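Local coordinates for mandelate racemase/muconate lactonizing enzyme-like protein (Rubrobacter xylanophilus DSM 9941, PDB 3CYJ), which is a mandelate racemase/muconate lactonizing enzyme-like member of the enolase superfamily, pairing an alpha+beta N-terminal domain with a TIM-barrel-like domain that holds a sodium ion, at residues 30-42 and 50-62. Sequence-based numbering, arbitrary orientation.
Sequences QWDSTTMILVEAH and GYTYGDVSVGRFV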
loop_
_atom_site.group_PDB
_atom_site.type_symbol
_atom_site.label_atom_id
_atom_site.label_comp_id
_atom_site.label_asym_id
_atom_site.label_seq_id
_atom_site.Cartn_x
_atom_site.Cartn_y
_atom_site.Cartn_z
ATOM N N GLN A 30 12.773 9.868 36.290
ATOM C CA GLN A 30 12.905 9.781 37.744
ATOM C C GLN A 30 12.112 10.947 38.319
ATOM O O GLN A 30 12.135 12.068 37.786
ATOM C CB GLN A 30 14.371 9.919 38.189
ATOM C CG GLN A 30 15.298 8.788 37.777
ATOM C CD GLN A 30 16.776 9.036 38.237
ATOM O OE1 GLN A 30 17.411 9.993 37.818
ATOM N NE2 GLN A 30 17.296 8.167 39.095
ATOM N N TRP A 31 11.407 10.687 39.411
ATOM C CA TRP A 31 10.655 11.744 40.042
ATOM C C TRP A 31 10.486 11.412 41.511
ATOM O O TRP A 31 10.650 10.276 41.900
ATOM C CB TRP A 31 9.282 11.994 39.335
ATOM C CG TRP A 31 8.322 10.833 39.412
ATOM C CD1 TRP A 31 7.222 10.727 40.236
ATOM C CD2 TRP A 31 8.362 9.610 38.641
ATOM N NE1 TRP A 31 6.583 9.525 40.013
ATOM C CE2 TRP A 31 7.261 8.815 39.056
ATOM C CE3 TRP A 31 9.205 9.126 37.624
ATOM C CZ2 TRP A 31 6.987 7.533 38.508
ATOM C CZ3 TRP A 31 8.941 7.853 37.074
ATOM C CH2 TRP A 31 7.828 7.072 37.529
ATOM N N ASP A 32 10.143 12.402 42.330
ATOM C CA ASP A 32 9.986 12.172 43.757
ATOM C C ASP A 32 8.828 12.995 44.294
ATOM O O ASP A 32 8.736 13.275 45.489
ATOM C CB ASP A 32 11.318 12.417 44.535
ATOM C CG ASP A 32 11.719 13.927 44.598
ATOM O OD1 ASP A 32 11.013 14.795 44.010
ATOM O OD2 ASP A 32 12.755 14.249 45.262
ATOM N N SER A 33 7.919 13.362 43.399
ATOM C CA SER A 33 6.687 14.076 43.785
ATOM C C SER A 33 5.673 14.168 42.647
ATOM O O SER A 33 5.995 13.906 41.504
ATOM C CB SER A 33 6.991 15.499 44.288
ATOM O OG SER A 33 7.375 16.337 43.234
ATOM N N THR A 34 4.464 14.584 42.983
ATOM C CA THR A 34 3.356 14.724 42.027
ATOM C C THR A 34 2.686 16.061 42.210
ATOM O O THR A 34 2.416 16.452 43.331
ATOM C CB THR A 34 2.235 13.674 42.306
ATOM O OG1 THR A 34 2.795 12.363 42.286
ATOM C CG2 THR A 34 1.088 13.772 41.271
ATOM N N THR A 35 2.367 16.732 41.109
ATOM C CA THR A 35 1.606 17.953 41.175
ATOM C C THR A 35 0.206 17.758 40.560
ATOM O O THR A 35 0.083 17.387 39.396
ATOM C CB THR A 35 2.351 19.101 40.498
ATOM O OG1 THR A 35 3.594 19.316 41.182
ATOM C CG2 THR A 35 1.530 20.337 40.553
ATOM N N MET A 36 -0.830 17.987 41.375
ATOM C CA MET A 36 -2.181 18.045 40.931
ATOM C C MET A 36 -2.650 19.475 40.722
ATOM O O MET A 36 -2.494 20.328 41.593
ATOM C CB MET A 36 -3.101 17.317 41.924
ATOM C CG MET A 36 -4.558 17.220 41.464
ATOM S SD MET A 36 -5.734 16.825 42.848
ATOM C CE MET A 36 -5.374 15.142 43.027
ATOM N N ILE A 37 -3.246 19.755 39.570
ATOM C CA ILE A 37 -3.827 21.061 39.376
ATOM C C ILE A 37 -5.333 20.888 39.487
ATOM O O ILE A 37 -5.887 20.007 38.844
ATOM C CB ILE A 37 -3.397 21.720 38.030
ATOM C CG1 ILE A 37 -1.859 21.830 37.946
ATOM C CG2 ILE A 37 -4.063 23.083 37.865
ATOM C CD1 ILE A 37 -1.163 20.537 37.447
ATOM N N LEU A 38 -5.989 21.725 40.299
ATOM C CA LEU A 38 -7.375 21.477 40.661
ATOM C C LEU A 38 -8.235 22.636 40.201
ATOM O O LEU A 38 -7.909 23.795 40.478
ATOM C CB LEU A 38 -7.532 21.269 42.196
ATOM C CG LEU A 38 -9.028 21.046 42.628
ATOM C CD1 LEU A 38 -9.572 19.613 42.323
ATOM C CD2 LEU A 38 -9.188 21.424 44.064
ATOM N N VAL A 39 -9.298 22.333 39.466
ATOM C CA VAL A 39 -10.232 23.354 39.042
ATOM C C VAL A 39 -11.556 23.171 39.785
ATOM O O VAL A 39 -12.061 22.022 39.935
ATOM C CB VAL A 39 -10.442 23.321 37.485
ATOM C CG1 VAL A 39 -11.487 24.343 37.000
ATOM C CG2 VAL A 39 -9.093 23.513 36.762
ATOM N N GLU A 40 -12.096 24.282 40.287
ATOM C CA GLU A 40 -13.450 24.230 40.818
ATOM C C GLU A 40 -14.336 25.151 40.059
ATOM O O GLU A 40 -14.020 26.369 39.887
ATOM C CB GLU A 40 -13.521 24.508 42.319
ATOM C CG GLU A 40 -12.653 23.531 43.119
ATOM C CD GLU A 40 -12.929 23.641 44.621
ATOM O OE1 GLU A 40 -13.537 24.671 44.986
ATOM O OE2 GLU A 40 -12.563 22.723 45.418
ATOM N N ALA A 41 -15.436 24.552 39.586
ATOM C CA ALA A 41 -16.439 25.283 38.829
ATOM C C ALA A 41 -17.685 25.504 39.668
ATOM O O ALA A 41 -18.305 24.538 40.155
ATOM C CB ALA A 41 -16.797 24.569 37.548
ATOM N N HIS A 42 -18.035 26.783 39.813
ATOM C CA HIS A 42 -19.145 27.236 40.645
ATOM C C HIS A 42 -20.229 27.669 39.729
ATOM O O HIS A 42 -19.963 28.481 38.825
ATOM C CB HIS A 42 -18.717 28.455 41.463
ATOM C CG HIS A 42 -17.771 28.120 42.564
ATOM N ND1 HIS A 42 -16.410 28.024 42.367
ATOM C CD2 HIS A 42 -17.988 27.805 43.863
ATOM C CE1 HIS A 42 -15.821 27.675 43.503
ATOM N NE2 HIS A 42 -16.755 27.533 44.426
ATOM N N GLY A 50 -12.632 19.188 38.986
ATOM C CA GLY A 50 -11.857 18.390 38.051
ATOM C C GLY A 50 -10.394 18.657 38.334
ATOM O O GLY A 50 -10.068 19.705 38.923
ATOM N N TYR A 51 -9.508 17.732 37.951
ATOM C CA TYR A 51 -8.087 17.964 38.157
ATOM C C TYR A 51 -7.241 17.349 37.042
ATOM O O TYR A 51 -7.747 16.582 36.221
ATOM C CB TYR A 51 -7.644 17.401 39.513
ATOM C CG TYR A 51 -7.940 15.905 39.672
ATOM C CD1 TYR A 51 -6.988 14.983 39.321
ATOM C CD2 TYR A 51 -9.186 15.431 40.185
ATOM C CE1 TYR A 51 -7.209 13.640 39.444
ATOM C CE2 TYR A 51 -9.438 14.041 40.304
ATOM C CZ TYR A 51 -8.417 13.152 39.929
ATOM O OH TYR A 51 -8.528 11.778 40.025
ATOM N N THR A 52 -5.950 17.683 37.020
ATOM C CA THR A 52 -5.030 16.985 36.136
ATOM C C THR A 52 -3.742 16.859 36.913
ATOM O O THR A 52 -3.619 17.464 37.983
ATOM C CB THR A 52 -4.846 17.752 34.758
ATOM O OG1 THR A 52 -4.165 16.915 33.811
ATOM C CG2 THR A 52 -4.121 19.123 34.943
ATOM N N TYR A 53 -2.810 16.037 36.448
ATOM C CA TYR A 53 -1.478 15.939 37.056
ATOM C C TYR A 53 -0.476 16.465 36.017
ATOM O O TYR A 53 -0.512 16.055 34.852
ATOM C CB TYR A 53 -1.139 14.496 37.407
ATOM C CG TYR A 53 -2.058 13.926 38.457
ATOM C CD1 TYR A 53 -1.863 14.231 39.813
ATOM C CD2 TYR A 53 -3.122 13.104 38.116
ATOM C CE1 TYR A 53 -2.693 13.741 40.789
ATOM C CE2 TYR A 53 -3.972 12.584 39.097
ATOM C CZ TYR A 53 -3.734 12.910 40.440
ATOM O OH TYR A 53 -4.513 12.417 41.456
ATOM N N GLY A 54 0.400 17.377 36.413
ATOM C CA GLY A 54 1.297 17.965 35.431
ATOM C C GLY A 54 2.044 19.117 36.052
ATOM O O GLY A 54 2.200 19.146 37.263
ATOM N N ASP A 55 2.502 20.066 35.226
ATOM C CA ASP A 55 3.279 21.179 35.739
ATOM C C ASP A 55 2.333 22.236 36.335
ATOM O O ASP A 55 1.192 22.406 35.830
ATOM C CB ASP A 55 4.179 21.786 34.654
ATOM C CG ASP A 55 5.151 22.839 35.234
ATOM O OD1 ASP A 55 5.944 22.468 36.133
ATOM O OD2 ASP A 55 5.074 24.020 34.843
ATOM N N VAL A 56 2.801 22.952 37.378
ATOM C CA VAL A 56 2.026 24.053 37.947
ATOM C C VAL A 56 1.634 25.027 36.848
ATOM O O VAL A 56 0.617 25.715 36.970
ATOM C CB VAL A 56 2.773 24.893 39.084
ATOM C CG1 VAL A 56 2.883 24.115 40.339
ATOM C CG2 VAL A 56 4.176 25.383 38.647
ATOM N N SER A 57 2.442 25.122 35.787
ATOM C CA SER A 57 2.090 26.072 34.723
ATOM C C SER A 57 0.712 25.784 34.128
ATOM O O SER A 57 0.110 26.684 33.549
ATOM C CB SER A 57 3.171 26.141 33.636
ATOM O OG SER A 57 3.416 24.873 33.072
ATOM N N VAL A 58 0.196 24.557 34.293
ATOM C CA VAL A 58 -1.169 24.205 33.846
ATOM C C VAL A 58 -2.234 25.154 34.460
ATOM O O VAL A 58 -3.138 25.650 33.756
ATOM C CB VAL A 58 -1.496 22.700 34.170
ATOM C CG1 VAL A 58 -2.989 22.372 33.968
ATOM C CG2 VAL A 58 -0.609 21.755 33.356
ATOM N N GLY A 59 -2.084 25.459 35.763
ATOM C CA GLY A 59 -2.974 26.410 36.448
ATOM C C GLY A 59 -3.003 27.808 35.867
ATOM O O GLY A 59 -4.067 28.403 35.667
ATOM N N ARG A 60 -1.834 28.332 35.547
ATOM C CA ARG A 60 -1.753 29.615 34.841
ATOM C C ARG A 60 -2.441 29.606 33.436
ATOM O O ARG A 60 -3.146 30.581 33.042
ATOM C CB ARG A 60 -0.261 30.050 34.741
ATOM C CG ARG A 60 -0.122 31.505 34.257
ATOM C CD ARG A 60 -0.784 32.484 35.314
ATOM N NE ARG A 60 -1.194 33.753 34.723
ATOM C CZ ARG A 60 -0.398 34.820 34.605
ATOM N NH1 ARG A 60 0.885 34.774 35.023
ATOM N NH2 ARG A 60 -0.888 35.944 34.065
ATOM N N PHE A 61 -2.255 28.502 32.680
ATOM C CA PHE A 61 -2.961 28.324 31.410
ATOM C C PHE A 61 -4.494 28.380 31.576
ATOM O O PHE A 61 -5.186 29.024 30.799
ATOM C CB PHE A 61 -2.562 26.982 30.736
ATOM C CG PHE A 61 -2.929 26.904 29.259
ATOM C CD1 PHE A 61 -1.979 27.140 28.273
ATOM C CD2 PHE A 61 -4.245 26.583 28.859
ATOM C CE1 PHE A 61 -2.335 27.071 26.876
ATOM C CE2 PHE A 61 -4.598 26.498 27.503
ATOM C CZ PHE A 61 -3.634 26.746 26.507
ATOM N N VAL A 62 -5.024 27.660 32.560
ATOM C CA VAL A 62 -6.483 27.759 32.894
ATOM C C VAL A 62 -6.911 29.201 33.168
ATOM O O VAL A 62 -7.895 29.703 32.587
ATOM C CB VAL A 62 -6.865 26.883 34.121
ATOM C CG1 VAL A 62 -8.334 27.097 34.546
ATOM C CG2 VAL A 62 -6.531 25.395 33.842
HETATM O O HOH W 1 5.008 21.498 39.325
#
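One face of the Tyr51 ring carries Met36 CE, offset toward the rim; the Tyr53 ring is met obliquely by the same methyl, 3.3 Å from Tyr53 OH, and by Thr34 CG2 at CD1. The thioether makes an oblique Met-aromatic contact, Met36 SD 4.5 Å from the Tyr51 ring centroid. CG anti to the backbone N (chi1 -175°) and a bend at chi3 (-76°) let the Met36 methyl span both rings. His322 stacks on the Tyr53 ring, whose hydroxyl is hydrogen-bonded to Glu326. On the other face of the sheet, Ile37 spreads over the start of helix 57-70, with CG1 3.9 Å from Val58 CB, CG2 against the Gly59 backbone and CD1 against the carbonyl oxygens of Gly54 and Asp55. The strands pair antiparallel: Ile37 exchanges two backbone hydrogen bonds with Thr52, Val39 two with Gly50, and Gly54 N extends the ladder to Thr35 O (3.0 Å). At the start of the helix, Asp55 OD2 accepts from Ser57 N (3.0 Å), a capping bond, and from Ser57 OG (2.6 Å) through its anti lone pair; OD1 is hydrogen-bonded to Ser64 OG of the second subunit. This is a beta hairpin followed by a helix packed on its sheet, as in the N-terminal domain of the enolase superfamily.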